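Local coordinates for DUF1955 domain-containing protein (Sulfolobus tokodaii, PDB 1WY6) that is of unknown function but folds as an archaeal helical-repeat protein, an architecture that in other families often serves to bind protein partners, at residues G84-L90 with E122-I127; L128-N133 with L147-A151. All blocks are in the same frame, centred on the assembly; numbering follows the deposited sequence.

In the fold
Both contacts use helix 125-137: contact 1 joins its N-terminal end to the C-terminal end of helix 78-86, and contact 2 pairs its next turns with helix 141-153. Their centres lie about 11 Å apart, and V123 CG2 touches L128 CD2 at 3.7 Å, so packing runs from one into the other. Contact 1 is the closer to the chain's centre (about 12 Å against 17 Å for contact 2, centre to centre), yet it is only partly buried. It joins helix ends and mixes apolar packing with a hydrogen bond from backbone to side chain. Contact 2 joins helix flanks, is mostly buried, and consists of aliphatic packing without hydrogen bonds between its segments.

Contact 1. Residues G84-L90 with E122-I127; sequences GVINNTL and EVSASI
Helix 78-86 ends in a Schellman motif: T89 N bonds G84 O (2.7 Å), N88 N weakly bonds V85 O (2.9 Å), and N88 takes positive phi/psi (42/41°). The chain then extends through T89 and L90. Across from it, V123 and S124 are extended, and S124 occupies the N-cap position of helix 125-137. CA atoms pair N88 with V123 (5.6 Å) and L90 with I127 (6.2 Å). The chief bump is I127 (chi1 m, chi2 t). Its CD1 plugs the hollow beneath the turn, 3.4 Å from N88 C, 3.5 Å from T89 N and 3.9 Å from G84 O. V85 CG1 meets V123 CG1 at 3.5 Å, while L90 CB lies 4.3 Å from I127 CG1. The N88 side chain (chi1 t) reaches over I127, and its OD1 accepts a hydrogen bond from S124 N (2.9 Å). S124 OG and S126 OG share a 2.8 Å hydrogen bond. I117 of helix 107-117 touches both V85 and V123. A Schellman-terminated helix end thus docks on the start of helix 125-137, as where neighbouring helices stack in a helical-repeat fold.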
ATOM      1  N   GLY A  84      -5.821   0.457   0.586  1.00 17.17           N
ATOM      2  CA  GLY A  84      -6.212   1.784   0.157  1.00 16.92           C
ATOM      3  C   GLY A  84      -7.545   1.657  -0.564  1.00 18.79           C
ATOM      4  O   GLY A  84      -8.472   2.432  -0.326  1.00 20.25           O
ATOM      5  N   VAL A  85      -7.651   0.657  -1.436  1.00 20.64           N
ATOM      6  CA  VAL A  85      -8.882   0.424  -2.189  1.00 22.29           C
ATOM      7  C   VAL A  85     -10.037  -0.049  -1.302  1.00 22.96           C
ATOM      8  O   VAL A  85     -11.154   0.437  -1.432  1.00 23.92           O
ATOM      9  CB  VAL A  85      -8.661  -0.613  -3.329  1.00 23.54           C
ATOM     10  CG1 VAL A  85      -9.986  -0.902  -4.054  1.00 22.75           C
ATOM     11  CG2 VAL A  85      -7.643  -0.072  -4.327  1.00 22.32           C
ATOM     12  N   ILE A  86      -9.773  -0.998  -0.406  1.00 22.38           N
ATOM     13  CA  ILE A  86     -10.820  -1.504   0.477  1.00 21.56           C
ATOM     14  C   ILE A  86     -11.320  -0.375   1.369  1.00 20.35           C
ATOM     15  O   ILE A  86     -12.521  -0.211   1.566  1.00 21.90           O
ATOM     16  CB  ILE A  86     -10.304  -2.658   1.363  1.00 23.09           C
ATOM     17  CG1 ILE A  86      -9.862  -3.830   0.480  1.00 27.39           C
ATOM     18  CG2 ILE A  86     -11.401  -3.104   2.330  1.00 23.20           C
ATOM     19  CD1 ILE A  86      -9.342  -5.029   1.253  1.00 30.76           C
ATOM     20  N   ASN A  87     -10.388   0.402   1.906  1.00 18.83           N
ATOM     21  CA  ASN A  87     -10.730   1.526   2.758  1.00 19.50           C
ATOM     22  C   ASN A  87     -11.119   2.726   1.887  1.00 20.76           C
ATOM     23  O   ASN A  87     -11.396   3.807   2.397  1.00 22.13           O
ATOM     24  CB  ASN A  87      -9.524   1.889   3.641  1.00 21.07           C
ATOM     25  CG  ASN A  87      -9.270   0.861   4.742  1.00 16.75           C
ATOM     26  OD1 ASN A  87      -9.561  -0.319   4.584  1.00 16.19           O
ATOM     27  ND2 ASN A  87      -8.717   1.314   5.859  1.00 10.41           N
ATOM     28  N   ASN A  88     -11.137   2.522   0.572  1.00 24.05           N
ATOM     29  CA  ASN A  88     -11.461   3.585  -0.377  1.00 27.08           C
ATOM     30  C   ASN A  88     -10.782   4.865   0.064  1.00 27.64           C
ATOM     31  O   ASN A  88     -11.364   5.944   0.013  1.00 29.00           O
ATOM     32  CB  ASN A  88     -12.971   3.814  -0.454  1.00 27.12           C
ATOM     33  CG  ASN A  88     -13.363   4.682  -1.632  1.00 31.49           C
ATOM     34  OD1 ASN A  88     -12.998   4.400  -2.775  1.00 29.12           O
ATOM     35  ND2 ASN A  88     -14.119   5.742  -1.363  1.00 30.69           N
ATOM     36  N   THR A  89      -9.539   4.737   0.509  1.00 28.76           N
ATOM     37  CA  THR A  89      -8.792   5.889   0.974  1.00 28.51           C
ATOM     38  C   THR A  89      -7.374   5.910   0.418  1.00 27.38           C
ATOM     39  O   THR A  89      -6.692   4.891   0.370  1.00 26.98           O
ATOM     40  CB  THR A  89      -8.721   5.911   2.522  1.00 29.62           C
ATOM     41  OG1 THR A  89      -8.179   7.161   2.956  1.00 33.76           O
ATOM     42  CG2 THR A  89      -7.842   4.769   3.041  1.00 28.45           C
ATOM     43  N   LEU A  90      -6.950   7.087  -0.011  1.00 24.17           N
ATOM     44  CA  LEU A  90      -5.618   7.285  -0.544  1.00 24.96           C
ATOM     45  C   LEU A  90      -4.841   7.997   0.562  1.00 24.94           C
ATOM     46  O   LEU A  90      -5.383   8.878   1.231  1.00 24.46           O
ATOM     47  CB  LEU A  90      -5.692   8.161  -1.794  1.00 25.47           C
ATOM     48  CG  LEU A  90      -4.411   8.448  -2.575  1.00 28.57           C
ATOM     49  CD1 LEU A  90      -3.765   7.143  -3.003  1.00 31.85           C
ATOM     50  CD2 LEU A  90      -4.742   9.304  -3.788  1.00 30.46           C
ATOM     51  N   GLU A 122     -16.340   1.231  -7.293  1.00 43.57           N
ATOM     52  CA  GLU A 122     -16.852   1.942  -6.124  1.00 39.49           C
ATOM     53  C   GLU A 122     -15.827   2.921  -5.567  1.00 34.46           C
ATOM     54  O   GLU A 122     -16.157   3.788  -4.756  1.00 30.27           O
ATOM     55  CB  GLU A 122     -17.241   0.934  -5.040  1.00 39.17           C
ATOM     56  CG  GLU A 122     -17.962   1.540  -3.855  1.00 44.05           C
ATOM     57  CD  GLU A 122     -19.214   2.301  -4.262  1.00 50.57           C
ATOM     58  OE1 GLU A 122     -20.053   1.724  -4.987  1.00 49.96           O
ATOM     59  OE2 GLU A 122     -19.363   3.474  -3.852  1.00 53.75           O
ATOM     60  N   VAL A 123     -14.579   2.774  -6.005  1.00 32.19           N
ATOM     61  CA  VAL A 123     -13.495   3.638  -5.545  1.00 30.14           C
ATOM     62  C   VAL A 123     -13.692   5.079  -5.994  1.00 28.10           C
ATOM     63  O   VAL A 123     -14.343   5.334  -7.007  1.00 26.18           O
ATOM     64  CB  VAL A 123     -12.128   3.140  -6.068  1.00 32.16           C
ATOM     65  CG1 VAL A 123     -11.698   1.902  -5.297  1.00 32.03           C
ATOM     66  CG2 VAL A 123     -12.221   2.831  -7.556  1.00 29.55           C
ATOM     67  N   SER A 124     -13.127   6.013  -5.234  1.00 25.75           N
ATOM     68  CA  SER A 124     -13.236   7.431  -5.545  1.00 25.40           C
ATOM     69  C   SER A 124     -12.385   7.772  -6.765  1.00 23.90           C
ATOM     70  O   SER A 124     -11.564   6.971  -7.206  1.00 22.85           O
ATOM     71  CB  SER A 124     -12.773   8.265  -4.352  1.00 23.84           C
ATOM     72  OG  SER A 124     -11.398   8.055  -4.099  1.00 25.71           O
ATOM     73  N   ALA A 125     -12.581   8.971  -7.300  1.00 24.39           N
ATOM     74  CA  ALA A 125     -11.835   9.418  -8.468  1.00 23.07           C
ATOM     75  C   ALA A 125     -10.333   9.496  -8.182  1.00 22.95           C
ATOM     76  O   ALA A 125      -9.513   9.151  -9.035  1.00 19.89           O
ATOM     77  CB  ALA A 125     -12.356  10.784  -8.924  1.00 24.84           C
ATOM     78  N   SER A 126      -9.975   9.945  -6.982  1.00 21.56           N
ATOM     79  CA  SER A 126      -8.565  10.073  -6.607  1.00 22.18           C
ATOM     80  C   SER A 126      -7.820   8.750  -6.746  1.00 18.84           C
ATOM     81  O   SER A 126      -6.731   8.690  -7.321  1.00 18.69           O
ATOM     82  CB  SER A 126      -8.441  10.594  -5.174  1.00 22.15           C
ATOM     83  OG  SER A 126      -9.105   9.739  -4.263  1.00 26.57           O
ATOM     84  N   ILE A 127      -8.413   7.689  -6.223  1.00  8.99           N
ATOM     85  CA  ILE A 127      -7.808   6.371  -6.303  1.00  8.99           C
ATOM     86  C   ILE A 127      -7.677   5.932  -7.770  1.00  8.99           C
ATOM     87  O   ILE A 127      -6.620   5.443  -8.182  1.00 16.72           O
ATOM     88  CB  ILE A 127      -8.636   5.361  -5.456  1.00  8.99           C
ATOM     89  CG1 ILE A 127      -8.460   5.706  -3.968  1.00  8.99           C
ATOM     90  CG2 ILE A 127      -8.164   3.939  -5.716  1.00  8.99           C
ATOM     91  CD1 ILE A 127      -9.459   5.052  -3.017  1.00  8.99           C
TER

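Contact 2. Residues L128-N133 with L147-A151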
ATOM      1  N   LEU A 128      -8.728   6.122  -8.566  1.00 17.38           N
ATOM      2  CA  LEU A 128      -8.666   5.765  -9.985  1.00 18.76           C
ATOM      3  C   LEU A 128      -7.508   6.520 -10.639  1.00 17.04           C
ATOM      4  O   LEU A 128      -6.776   5.970 -11.465  1.00 17.96           O
ATOM      5  CB  LEU A 128      -9.965   6.146 -10.699  1.00 19.72           C
ATOM      6  CG  LEU A 128     -11.242   5.383 -10.349  1.00 25.25           C
ATOM      7  CD1 LEU A 128     -12.439   6.105 -10.944  1.00 25.15           C
ATOM      8  CD2 LEU A 128     -11.155   3.960 -10.874  1.00 29.00           C
ATOM      9  N   VAL A 129      -7.346   7.786 -10.261  1.00 15.32           N
ATOM     10  CA  VAL A 129      -6.277   8.604 -10.818  1.00 14.53           C
ATOM     11  C   VAL A 129      -4.890   8.121 -10.390  1.00 15.19           C
ATOM     12  O   VAL A 129      -3.970   8.074 -11.209  1.00 14.69           O
ATOM     13  CB  VAL A 129      -6.435  10.085 -10.417  1.00 13.93           C
ATOM     14  CG1 VAL A 129      -5.161  10.846 -10.725  1.00 11.37           C
ATOM     15  CG2 VAL A 129      -7.600  10.705 -11.179  1.00 18.86           C
ATOM     16  N   ALA A 130      -4.748   7.769  -9.115  1.00 14.87           N
ATOM     17  CA  ALA A 130      -3.480   7.288  -8.583  1.00 15.62           C
ATOM     18  C   ALA A 130      -3.023   6.040  -9.343  1.00 13.57           C
ATOM     19  O   ALA A 130      -1.911   6.007  -9.858  1.00 14.32           O
ATOM     20  CB  ALA A 130      -3.611   6.989  -7.082  1.00 17.22           C
ATOM     21  N   ILE A 131      -3.884   5.029  -9.426  1.00 14.39           N
ATOM     22  CA  ILE A 131      -3.551   3.787 -10.134  1.00 14.82           C
ATOM     23  C   ILE A 131      -3.336   3.994 -11.640  1.00 14.99           C
ATOM     24  O   ILE A 131      -2.448   3.382 -12.239  1.00 13.05           O
ATOM     25  CB  ILE A 131      -4.646   2.689  -9.933  1.00 15.08           C
ATOM     26  CG1 ILE A 131      -4.627   2.165  -8.494  1.00 20.98           C
ATOM     27  CG2 ILE A 131      -4.392   1.510 -10.868  1.00 17.43           C
ATOM     28  CD1 ILE A 131      -5.192   3.102  -7.472  1.00 28.26           C
ATOM     29  N   ALA A 132      -4.152   4.851 -12.247  1.00 14.28           N
ATOM     30  CA  ALA A 132      -4.035   5.134 -13.675  1.00 13.37           C
ATOM     31  C   ALA A 132      -2.647   5.664 -14.010  1.00 14.37           C
ATOM     32  O   ALA A 132      -1.988   5.192 -14.938  1.00  9.72           O
ATOM     33  CB  ALA A 132      -5.092   6.159 -14.093  1.00 13.80           C
ATOM     34  N   ASN A 133      -2.214   6.658 -13.245  1.00 14.03           N
ATOM     35  CA  ASN A 133      -0.917   7.268 -13.453  1.00 14.84           C
ATOM     36  C   ASN A 133       0.242   6.319 -13.122  1.00 15.28           C
ATOM     37  O   ASN A 133       1.301   6.392 -13.745  1.00 15.44           O
ATOM     38  CB  ASN A 133      -0.845   8.569 -12.644  1.00 17.31           C
ATOM     39  CG  ASN A 133      -1.715   9.675 -13.248  1.00 13.96           C
ATOM     40  OD1 ASN A 133      -1.962  10.705 -12.623  1.00 19.34           O
ATOM     41  ND2 ASN A 133      -2.171   9.460 -14.472  1.00 18.46           N
ATOM     42  N   LEU A 147      -9.172   4.009 -16.785  1.00 18.20           N
ATOM     43  CA  LEU A 147      -9.369   4.521 -15.431  1.00 16.06           C
ATOM     44  C   LEU A 147      -9.596   6.030 -15.412  1.00 15.39           C
ATOM     45  O   LEU A 147     -10.511   6.513 -14.748  1.00 15.42           O
ATOM     46  CB  LEU A 147      -8.167   4.155 -14.544  1.00 17.28           C
ATOM     47  CG  LEU A 147      -8.038   2.664 -14.195  1.00 15.41           C
ATOM     48  CD1 LEU A 147      -6.775   2.400 -13.377  1.00 16.32           C
ATOM     49  CD2 LEU A 147      -9.266   2.242 -13.407  1.00 21.22           C
ATOM     50  N   LEU A 148      -8.763   6.776 -16.134  1.00 13.27           N
ATOM     51  CA  LEU A 148      -8.923   8.227 -16.189  1.00 13.83           C
ATOM     52  C   LEU A 148     -10.273   8.578 -16.799  1.00 15.23           C
ATOM     53  O   LEU A 148     -10.864   9.594 -16.455  1.00 19.58           O
ATOM     54  CB  LEU A 148      -7.800   8.876 -17.004  1.00 13.67           C
ATOM     55  CG  LEU A 148      -6.443   8.983 -16.296  1.00 15.26           C
ATOM     56  CD1 LEU A 148      -5.425   9.658 -17.221  1.00 10.60           C
ATOM     57  CD2 LEU A 148      -6.605   9.768 -15.004  1.00 15.56           C
ATOM     58  N   ILE A 149     -10.755   7.738 -17.710  1.00 16.59           N
ATOM     59  CA  ILE A 149     -12.053   7.967 -18.332  1.00 20.35           C
ATOM     60  C   ILE A 149     -13.118   7.802 -17.250  1.00 21.27           C
ATOM     61  O   ILE A 149     -14.036   8.614 -17.147  1.00 22.46           O
ATOM     62  CB  ILE A 149     -12.315   6.972 -19.497  1.00 20.46           C
ATOM     63  CG1 ILE A 149     -11.474   7.370 -20.714  1.00 17.26           C
ATOM     64  CG2 ILE A 149     -13.796   6.959 -19.856  1.00 23.12           C
ATOM     65  CD1 ILE A 149     -11.576   6.411 -21.879  1.00 24.09           C
ATOM     66  N   GLU A 150     -12.979   6.755 -16.436  1.00 20.43           N
ATOM     67  CA  GLU A 150     -13.918   6.509 -15.346  1.00 20.84           C
ATOM     68  C   GLU A 150     -13.856   7.632 -14.308  1.00 17.53           C
ATOM     69  O   GLU A 150     -14.879   8.036 -13.764  1.00 15.24           O
ATOM     70  CB  GLU A 150     -13.626   5.168 -14.668  1.00 22.70           C
ATOM     71  CG  GLU A 150     -14.541   4.883 -13.481  1.00 30.97           C
ATOM     72  CD  GLU A 150     -16.009   4.741 -13.874  1.00 34.58           C
ATOM     73  OE1 GLU A 150     -16.871   4.888 -12.984  1.00 38.62           O
ATOM     74  OE2 GLU A 150     -16.302   4.475 -15.063  1.00 30.04           O
ATOM     75  N   ALA A 151     -12.656   8.132 -14.033  1.00 16.68           N
ATOM     76  CA  ALA A 151     -12.483   9.220 -13.069  1.00 16.08           C
ATOM     77  C   ALA A 151     -13.155  10.491 -13.592  1.00 16.00           C
ATOM     78  O   ALA A 151     -13.726  11.267 -12.830  1.00 14.89           O
ATOM     79  CB  ALA A 151     -10.999   9.481 -12.833  1.00 15.82           C
TER
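L128 and L147 lose the most surface here, with L148 next. The two helix segments run nearly antiparallel, at 161° with axes 8.7 Å apart at closest approach, and the CA atoms of L128 and L147 come within 5.6 Å. L128 points its CA-to-CB bond at helix 141-153. Its CD2 meets L147 CD2 at 3.6 Å, while CD1 lies across the next turn, 3.5 Å from E150 CG and 3.7 Å from A151 N. L147 points back the other way: its CB rests on A132 CB (3.7 Å) and its CD1 touches I131 CG2 (3.6 Å). The small side chains of A132 and A151 let these leucines settle close to the opposite backbone. L148 starts out sideways but bends inward, so that CG reaches A132 CB at 3.8 Å and CD2 reaches V129 CG2 at 4.1 Å; V129 CG2 also meets A151 CB at 4.0 Å. I117 of helix 107-117 touches both L128 and L147, and helix 157-164 packs on L148 and A151 through A159. Helices 125-137 and 141-153, separated in sequence by a three-residue turn, form an antiparallel helical hairpin, the kind of pairing found throughout helical-repeat folds.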